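Local coordinates for protein putative hydrolase (Burkholderia cenocepacia, PDB 4X00) that probably hydrolyses ester bonds, as a putative aryl esterase with the alpha/beta hydrolase fold, at residues A[119-124]-A[128-133]; A[38-43]-A[115-120]; A[96-101]-A[106-111]. All coordinates share one frame; numbering follows the deposited sequence.

Contact 1 of 3, residues A[119-124]-A[128-133]; sequences SNYLAA and KGIAGA
The phenol ring of Tyr121 slides past the CG2 methyl of Ile130, the two side chains running in opposite directions as they pass. This methyl is the touching group: it sits obliquely to the ring, 3.9 Å from Tyr121 CE2, and equally near the hydroxyl oxygen. On the helix, Tyr121 CG lies anti to the backbone N (chi1 173°), which carries the ring out from the helix surface toward the 128-133 segment. Leu122, one residue further, supplies a second apolar touch: Leu122 CD2 reaches Ile130 CD1 at 4.1 Å, with the two side chains crossing at about a right angle. Ile130 thus divides its branches between two neighbours on the helix. Its chi1 of 66° sets CG1 between the backbone N and the carbonyl carbon, and this turns CD1 to the leucine while leaving CG2 to the tyrosine.

No direct hydrogen bond spans the segments, but a water does. It lies 2.7 Å from Tyr121 OH and accepts from Gly129 N at 2.8 Å, so the phenol is coupled to the loop backbone just before Ile130.

This is the second half of a beta-alpha-beta unit, in which helix 113-125 returns to strand 132-136 through a short loop. Tyr121 also packs on Leu94 and Ile98 of helix 87-100, and Ile130 leans on Leu108 of the adjoining strand 107-111. The contact thus sits where helices 87-100 and 113-125 meet the approach to strand 132-136, beside strand 107-111.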
loop_
_atom_site.group_PDB
_atom_site.type_symbol
_atom_site.label_atom_id
_atom_site.label_comp_id
_atom_site.label_asym_id
_atom_site.label_seq_id
_atom_site.Cartn_x
_atom_site.Cartn_y
_atom_site.Cartn_z
ATOM N N SER A 119 -5.919 6.521 -3.780
ATOM C CA SER A 119 -6.566 7.327 -4.827
ATOM C C SER A 119 -8.074 7.126 -4.819
ATOM O O SER A 119 -8.832 8.090 -4.984
ATOM C CB SER A 119 -6.044 6.984 -6.220
ATOM O OG SER A 119 -4.684 7.352 -6.306
ATOM N N ASN A 120 -8.511 5.877 -4.651
ATOM C CA ASN A 120 -9.942 5.603 -4.635
ATOM C C ASN A 120 -10.617 6.187 -3.391
ATOM O O ASN A 120 -11.754 6.671 -3.476
ATOM C CB ASN A 120 -10.189 4.101 -4.759
ATOM C CG ASN A 120 -10.036 3.626 -6.176
ATOM O OD1 ASN A 120 -10.419 4.340 -7.111
ATOM N ND2 ASN A 120 -9.531 2.391 -6.357
ATOM N N TYR A 121 -9.906 6.197 -2.263
ATOM C CA TYR A 121 -10.402 6.860 -1.071
ATOM C C TYR A 121 -10.541 8.369 -1.296
ATOM O O TYR A 121 -11.589 8.959 -0.979
ATOM C CB TYR A 121 -9.472 6.564 0.124
ATOM C CG TYR A 121 -9.831 7.359 1.346
ATOM C CD1 TYR A 121 -10.833 6.917 2.213
ATOM C CD2 TYR A 121 -9.228 8.585 1.604
ATOM C CE1 TYR A 121 -11.188 7.662 3.335
ATOM C CE2 TYR A 121 -9.568 9.322 2.720
ATOM C CZ TYR A 121 -10.565 8.880 3.573
ATOM O OH TYR A 121 -10.892 9.647 4.682
ATOM N N LEU A 122 -9.504 8.988 -1.862
ATOM C CA LEU A 122 -9.574 10.417 -2.182
ATOM C C LEU A 122 -10.722 10.708 -3.137
ATOM O O LEU A 122 -11.429 11.707 -2.979
ATOM C CB LEU A 122 -8.259 10.874 -2.797
ATOM C CG LEU A 122 -7.106 10.941 -1.798
ATOM C CD1 LEU A 122 -5.814 11.207 -2.561
ATOM C CD2 LEU A 122 -7.320 12.023 -0.712
ATOM N N ALA A 123 -10.941 9.840 -4.120
ATOM C CA ALA A 123 -12.008 10.107 -5.097
ATOM C C ALA A 123 -13.381 10.078 -4.437
ATOM O O ALA A 123 -14.253 10.912 -4.727
ATOM C CB ALA A 123 -11.936 9.095 -6.237
ATOM N N ALA A 124 -13.576 9.118 -3.538
ATOM C CA ALA A 124 -14.901 8.920 -2.948
ATOM C C ALA A 124 -15.175 9.833 -1.748
ATOM O O ALA A 124 -16.321 10.264 -1.537
ATOM C CB ALA A 124 -15.065 7.454 -2.530
ATOM N N LYS A 128 -10.655 15.699 3.544
ATOM C CA LYS A 128 -10.883 16.489 4.751
ATOM C C LYS A 128 -10.692 15.642 6.005
ATOM O O LYS A 128 -10.475 16.174 7.091
ATOM C CB LYS A 128 -12.274 17.134 4.739
ATOM N N GLY A 129 -10.732 14.315 5.851
ATOM C CA GLY A 129 -10.516 13.420 6.980
ATOM C C GLY A 129 -9.072 12.993 7.229
ATOM O O GLY A 129 -8.812 12.212 8.135
ATOM N N ILE A 130 -8.133 13.477 6.422
ATOM C CA ILE A 130 -6.755 13.051 6.583
ATOM C C ILE A 130 -5.831 14.270 6.604
ATOM O O ILE A 130 -6.249 15.363 6.261
ATOM C CB ILE A 130 -6.325 12.057 5.452
ATOM C CG1 ILE A 130 -6.297 12.738 4.070
ATOM C CG2 ILE A 130 -7.229 10.815 5.468
ATOM C CD1 ILE A 130 -5.609 11.908 2.972
ATOM N N ALA A 131 -4.574 14.059 6.988
ATOM C CA ALA A 131 -3.602 15.139 7.071
ATOM C C ALA A 131 -2.641 15.160 5.890
ATOM O O ALA A 131 -1.979 16.163 5.663
ATOM C CB ALA A 131 -2.810 15.038 8.382
ATOM N N GLY A 132 -2.555 14.069 5.140
ATOM C CA GLY A 132 -1.610 13.956 4.051
ATOM C C GLY A 132 -1.511 12.501 3.616
ATOM O O GLY A 132 -2.055 11.611 4.290
ATOM N N ALA A 133 -0.784 12.244 2.529
ATOM C CA ALA A 133 -0.587 10.874 2.088
ATOM C C ALA A 133 0.774 10.716 1.459
ATOM O O ALA A 133 1.242 11.612 0.754
ATOM C CB ALA A 133 -1.682 10.463 1.098
HETATM O O HOH W 1 -11.184 12.284 3.994
#

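Contact 2 of 3, residues A[38-43]-A[115-120]; sequences IFIHGL and GAVISN
Ile40, Val117 and Ile118 meet without any flat group between them; the flat group that follows Ile40 in the chain is the imidazole of His41, which leads away from the helix and does not reach it. Edge atoms hold that ring: His41 ND1 donates to Gly42 O at 2.8 Å, with the acceptor almost in the ring plane, and NE2 is hydrogen-bonded to Leu69 N. Both nitrogens thus have partners, which should fix the ring's rotation, and His72 meets it edge-to-face.

The contact itself is aliphatic. Ile40 points at the helix and lays its CD1 on Ile118 CG1 at 3.7 Å, the two side chains crossing at a slant, with Ile118 CD1 only slightly farther off. Ile118 CG1 is anti to the carbonyl carbon (chi1 -67°), and this bends the side chain over toward the strand. The other branch of Ile40 serves Val117, CG2 lying 4.4 Å from Val117 CB.

Here helix 113-125 packs on the face of the sheet at strand 36-40, close to the centre of the chain. The side chain of Ile40 touches the Gly110-x-Ser112-x-Gly114 pattern, which runs from strand 107-111 into the first turn of this helix and is consistent with the nucleophile elbow of the alpha/beta hydrolase fold.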
loop_
_atom_site.group_PDB
_atom_site.type_symbol
_atom_site.label_atom_id
_atom_site.label_comp_id
_atom_site.label_asym_id
_atom_site.label_seq_id
_atom_site.Cartn_x
_atom_site.Cartn_y
_atom_site.Cartn_z
ATOM N N ILE A 38 -1.613 5.597 9.150
ATOM C CA ILE A 38 -2.207 4.337 8.699
ATOM C C ILE A 38 -1.438 3.833 7.490
ATOM O O ILE A 38 -1.335 4.546 6.473
ATOM C CB ILE A 38 -3.688 4.520 8.353
ATOM C CG1 ILE A 38 -4.488 4.954 9.595
ATOM C CG2 ILE A 38 -4.249 3.246 7.766
ATOM C CD1 ILE A 38 -5.917 5.437 9.279
ATOM N N PHE A 39 -0.864 2.630 7.649
ATOM C CA PHE A 39 -0.065 1.976 6.623
ATOM C C PHE A 39 -0.919 0.995 5.833
ATOM O O PHE A 39 -1.629 0.181 6.430
ATOM C CB PHE A 39 1.094 1.213 7.239
ATOM C CG PHE A 39 2.072 2.088 7.972
ATOM C CD1 PHE A 39 1.860 2.403 9.301
ATOM C CD2 PHE A 39 3.223 2.559 7.337
ATOM C CE1 PHE A 39 2.781 3.195 9.997
ATOM C CE2 PHE A 39 4.147 3.360 8.013
ATOM C CZ PHE A 39 3.924 3.666 9.344
ATOM N N ILE A 40 -0.834 1.072 4.507
ATOM C CA ILE A 40 -1.654 0.277 3.590
ATOM C C ILE A 40 -0.720 -0.480 2.686
ATOM O O ILE A 40 0.007 0.139 1.903
ATOM C CB ILE A 40 -2.570 1.175 2.745
ATOM C CG1 ILE A 40 -3.341 2.144 3.645
ATOM C CG2 ILE A 40 -3.542 0.317 1.921
ATOM C CD1 ILE A 40 -3.845 3.367 2.893
ATOM N N HIS A 41 -0.658 -1.800 2.831
ATOM C CA HIS A 41 0.306 -2.583 2.072
ATOM C C HIS A 41 -0.137 -2.821 0.618
ATOM O O HIS A 41 -1.174 -2.310 0.180
ATOM C CB HIS A 41 0.583 -3.924 2.774
ATOM C CG HIS A 41 -0.587 -4.865 2.780
ATOM N ND1 HIS A 41 -0.913 -5.671 1.706
ATOM C CD2 HIS A 41 -1.497 -5.145 3.751
ATOM C CE1 HIS A 41 -1.990 -6.393 2.012
ATOM N NE2 HIS A 41 -2.347 -6.114 3.258
ATOM N N GLY A 42 0.681 -3.566 -0.124
ATOM C CA GLY A 42 0.454 -3.793 -1.539
ATOM C C GLY A 42 0.109 -5.239 -1.848
ATOM O O GLY A 42 -0.108 -6.066 -0.950
ATOM N N LEU A 43 0.079 -5.531 -3.131
ATOM C CA LEU A 43 -0.389 -6.835 -3.596
ATOM C C LEU A 43 0.477 -7.964 -3.043
ATOM O O LEU A 43 1.719 -7.883 -3.107
ATOM C CB LEU A 43 -0.359 -6.870 -5.123
ATOM C CG LEU A 43 -0.876 -8.175 -5.741
ATOM C CD1 LEU A 43 -2.355 -8.469 -5.372
ATOM C CD2 LEU A 43 -0.694 -8.096 -7.244
ATOM N N GLY A 115 -1.384 2.443 -2.847
ATOM C CA GLY A 115 -1.503 3.773 -3.448
ATOM C C GLY A 115 -2.807 3.924 -4.225
ATOM O O GLY A 115 -3.465 4.970 -4.185
ATOM N N ALA A 116 -3.190 2.864 -4.930
ATOM C CA ALA A 116 -4.462 2.898 -5.654
ATOM C C ALA A 116 -5.643 2.956 -4.693
ATOM O O ALA A 116 -6.660 3.615 -4.972
ATOM C CB ALA A 116 -4.575 1.675 -6.567
ATOM N N VAL A 117 -5.521 2.252 -3.571
ATOM C CA VAL A 117 -6.556 2.358 -2.536
ATOM C C VAL A 117 -6.677 3.820 -2.052
ATOM O O VAL A 117 -7.805 4.336 -1.899
ATOM C CB VAL A 117 -6.248 1.430 -1.337
ATOM C CG1 VAL A 117 -7.195 1.679 -0.164
ATOM C CG2 VAL A 117 -6.266 -0.061 -1.746
ATOM N N ILE A 118 -5.538 4.492 -1.809
ATOM C CA ILE A 118 -5.599 5.908 -1.424
ATOM C C ILE A 118 -6.270 6.739 -2.510
ATOM O O ILE A 118 -7.108 7.597 -2.190
ATOM C CB ILE A 118 -4.194 6.466 -1.110
ATOM C CG1 ILE A 118 -3.655 5.794 0.149
ATOM C CG2 ILE A 118 -4.278 7.994 -0.895
ATOM C CD1 ILE A 118 -2.194 6.157 0.479
ATOM N N SER A 119 -5.919 6.521 -3.780
ATOM C CA SER A 119 -6.566 7.327 -4.827
ATOM C C SER A 119 -8.074 7.126 -4.819
ATOM O O SER A 119 -8.832 8.090 -4.984
ATOM C CB SER A 119 -6.044 6.984 -6.220
ATOM O OG SER A 119 -4.684 7.352 -6.306
ATOM N N ASN A 120 -8.511 5.877 -4.651
ATOM C CA ASN A 120 -9.942 5.603 -4.635
ATOM C C ASN A 120 -10.617 6.187 -3.391
ATOM O O ASN A 120 -11.754 6.671 -3.476
ATOM C CB ASN A 120 -10.189 4.101 -4.759
ATOM C CG ASN A 120 -10.036 3.626 -6.176
ATOM O OD1 ASN A 120 -10.419 4.340 -7.111
ATOM N ND2 ASN A 120 -9.531 2.391 -6.357
#

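Contact 3 of 3, residues A[96-101]-A[106-111]; sequences AIIEST and PVLVGW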
loop_
_atom_site.group_PDB
_atom_site.type_symbol
_atom_site.label_atom_id
_atom_site.label_comp_id
_atom_site.label_asym_id
_atom_site.label_seq_id
_atom_site.Cartn_x
_atom_site.Cartn_y
_atom_site.Cartn_z
ATOM N N ALA A 96 -13.522 2.649 6.801
ATOM C CA ALA A 96 -14.027 1.993 7.992
ATOM C C ALA A 96 -12.961 1.949 9.085
ATOM O O ALA A 96 -13.263 2.130 10.268
ATOM C CB ALA A 96 -14.511 0.591 7.655
ATOM N N ILE A 97 -11.718 1.686 8.698
ATOM C CA ILE A 97 -10.628 1.729 9.673
ATOM C C ILE A 97 -10.400 3.140 10.218
ATOM O O ILE A 97 -10.254 3.299 11.423
ATOM C CB ILE A 97 -9.392 1.147 9.055
ATOM C CG1 ILE A 97 -9.651 -0.372 8.993
ATOM C CG2 ILE A 97 -8.101 1.496 9.836
ATOM C CD1 ILE A 97 -8.737 -1.106 8.177
ATOM N N ILE A 98 -10.411 4.165 9.361
ATOM C CA ILE A 98 -10.290 5.547 9.842
ATOM C C ILE A 98 -11.383 5.848 10.858
ATOM O O ILE A 98 -11.131 6.440 11.909
ATOM C CB ILE A 98 -10.348 6.544 8.668
ATOM C CG1 ILE A 98 -9.089 6.361 7.807
ATOM C CG2 ILE A 98 -10.475 7.988 9.177
ATOM C CD1 ILE A 98 -9.105 7.097 6.485
ATOM N N GLU A 99 -12.599 5.402 10.576
ATOM C CA GLU A 99 -13.709 5.667 11.500
ATOM C C GLU A 99 -13.605 4.878 12.805
ATOM O O GLU A 99 -13.775 5.436 13.900
ATOM C CB GLU A 99 -15.043 5.370 10.821
ATOM C CG GLU A 99 -15.396 6.429 9.802
ATOM C CD GLU A 99 -16.743 6.208 9.133
ATOM O OE1 GLU A 99 -17.709 5.779 9.818
ATOM O OE2 GLU A 99 -16.831 6.475 7.909
ATOM N N SER A 100 -13.325 3.585 12.695
ATOM C CA SER A 100 -13.379 2.711 13.861
ATOM C C SER A 100 -12.290 3.057 14.863
ATOM O O SER A 100 -12.495 2.987 16.078
ATOM C CB SER A 100 -13.262 1.250 13.433
ATOM O OG SER A 100 -13.536 0.396 14.532
ATOM N N THR A 101 -11.129 3.431 14.348
ATOM C CA THR A 101 -10.008 3.794 15.197
ATOM C C THR A 101 -10.159 5.207 15.752
ATOM O O THR A 101 -9.413 5.619 16.636
ATOM C CB THR A 101 -8.693 3.691 14.421
ATOM O OG1 THR A 101 -8.739 4.594 13.311
ATOM C CG2 THR A 101 -8.487 2.269 13.909
ATOM N N PRO A 106 -5.399 11.291 10.163
ATOM C CA PRO A 106 -4.219 10.437 9.965
ATOM C C PRO A 106 -3.466 10.813 8.705
ATOM O O PRO A 106 -4.034 11.352 7.751
ATOM C CB PRO A 106 -4.813 9.019 9.800
ATOM C CG PRO A 106 -6.166 9.284 9.238
ATOM C CD PRO A 106 -6.650 10.555 9.908
ATOM N N VAL A 107 -2.187 10.477 8.693
ATOM C CA VAL A 107 -1.429 10.442 7.449
ATOM C C VAL A 107 -1.553 9.020 6.895
ATOM O O VAL A 107 -1.360 8.060 7.637
ATOM C CB VAL A 107 0.039 10.823 7.685
ATOM C CG1 VAL A 107 0.892 10.508 6.443
ATOM C CG2 VAL A 107 0.135 12.314 8.072
ATOM N N LEU A 108 -1.862 8.905 5.609
ATOM C CA LEU A 108 -1.939 7.604 4.930
ATOM C C LEU A 108 -0.620 7.275 4.263
ATOM O O LEU A 108 0.004 8.159 3.659
ATOM C CB LEU A 108 -3.036 7.622 3.868
ATOM C CG LEU A 108 -4.402 8.109 4.364
ATOM C CD1 LEU A 108 -5.402 8.052 3.218
ATOM C CD2 LEU A 108 -4.850 7.261 5.586
ATOM N N VAL A 109 -0.178 6.025 4.371
ATOM C CA VAL A 109 1.061 5.587 3.705
ATOM C C VAL A 109 0.665 4.365 2.897
ATOM O O VAL A 109 0.322 3.336 3.473
ATOM C CB VAL A 109 2.165 5.230 4.703
ATOM C CG1 VAL A 109 3.434 4.751 3.979
ATOM C CG2 VAL A 109 2.458 6.444 5.584
ATOM N N GLY A 110 0.715 4.464 1.580
ATOM C CA GLY A 110 0.224 3.379 0.728
ATOM C C GLY A 110 1.298 2.833 -0.190
ATOM O O GLY A 110 1.868 3.582 -0.974
ATOM N N TRP A 111 1.573 1.536 -0.090
ATOM C CA TRP A 111 2.573 0.863 -0.917
ATOM C C TRP A 111 1.909 0.201 -2.113
ATOM O O TRP A 111 1.064 -0.679 -1.926
ATOM C CB TRP A 111 3.311 -0.191 -0.092
ATOM C CG TRP A 111 4.271 -1.019 -0.878
ATOM C CD1 TRP A 111 5.094 -0.579 -1.872
ATOM C CD2 TRP A 111 4.515 -2.438 -0.738
ATOM N NE1 TRP A 111 5.843 -1.635 -2.358
ATOM C CE2 TRP A 111 5.503 -2.779 -1.678
ATOM C CE3 TRP A 111 4.017 -3.436 0.118
ATOM C CZ2 TRP A 111 6.012 -4.068 -1.794
ATOM C CZ3 TRP A 111 4.505 -4.726 -0.022
ATOM C CH2 TRP A 111 5.479 -5.033 -0.978
#
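Ile98 carries the contact between helix 87-100 and Pro106 and Leu108, where the helix and strand 107-111 of the alpha/beta hydrolase fold are joined by a short connection. The arrangement is the familiar one of this fold, a helix lying over a mostly parallel sheet, and all of the overlap is apolar. Within the side chain of Ile98 the work is shared along its longer branch. CG1 approaches the pyrrolidine ring at Pro106 CG, 4.4 Å away, and CD1, one bond further out, reaches Leu108 CD2, also at 4.4 Å. In Ile98, CD1 lies anti to CA (chi2 170°), which stretches the branch out to both partners. Leu108 arrives less directly: its CB bond does not point at the helix, and it is the methyl end that bends in. These separations mark moderate van der Waals packing rather than tight interlock.

The packed side is continued by strand 36-40, since Ile38 touches both Ile98 and Pro106. Next to Ile98, by contrast, the helix becomes solvent-facing: Glu99 and Ser100 are exposed and take no part in the contact. Ala96, Ile97 and Ser100 touch Val16 of strand 12-17, which covers a further flank of the helix.

Near the C-terminal end of segment 96-101, Thr101 bonds back to Ile97. Thr101 OG1 donates to Ile97 O at 2.7 Å, while the backbone N of Thr101 binds the same oxygen at 3.1 Å. The two donors come from opposite faces of the carbonyl plane, so Ile97 O is gripped from both sides.

Following the chain from the N terminus, contact 2 opens first at 38-43 and does not close until 115-120, more than seventy residues later. Contact 3 (96-101 with 106-111) lies wholly within that span, closing a short helix-to-strand connection. Contact 1 then begins where contact 2 ends, sharing Ser119 and Asn120, and closes the short loop between helix 113-125 and strand 132-136; no contacts cross. Strand 107-111 of contact 3 lies between the strands of the other two, hydrogen-bonded through Val109 O to Ile40 N (2.7 Å) and through Leu108 N to Gly132 O (3.0 Å). Together they tie helices 87-100 and 113-125 to three adjacent strands of the central sheet.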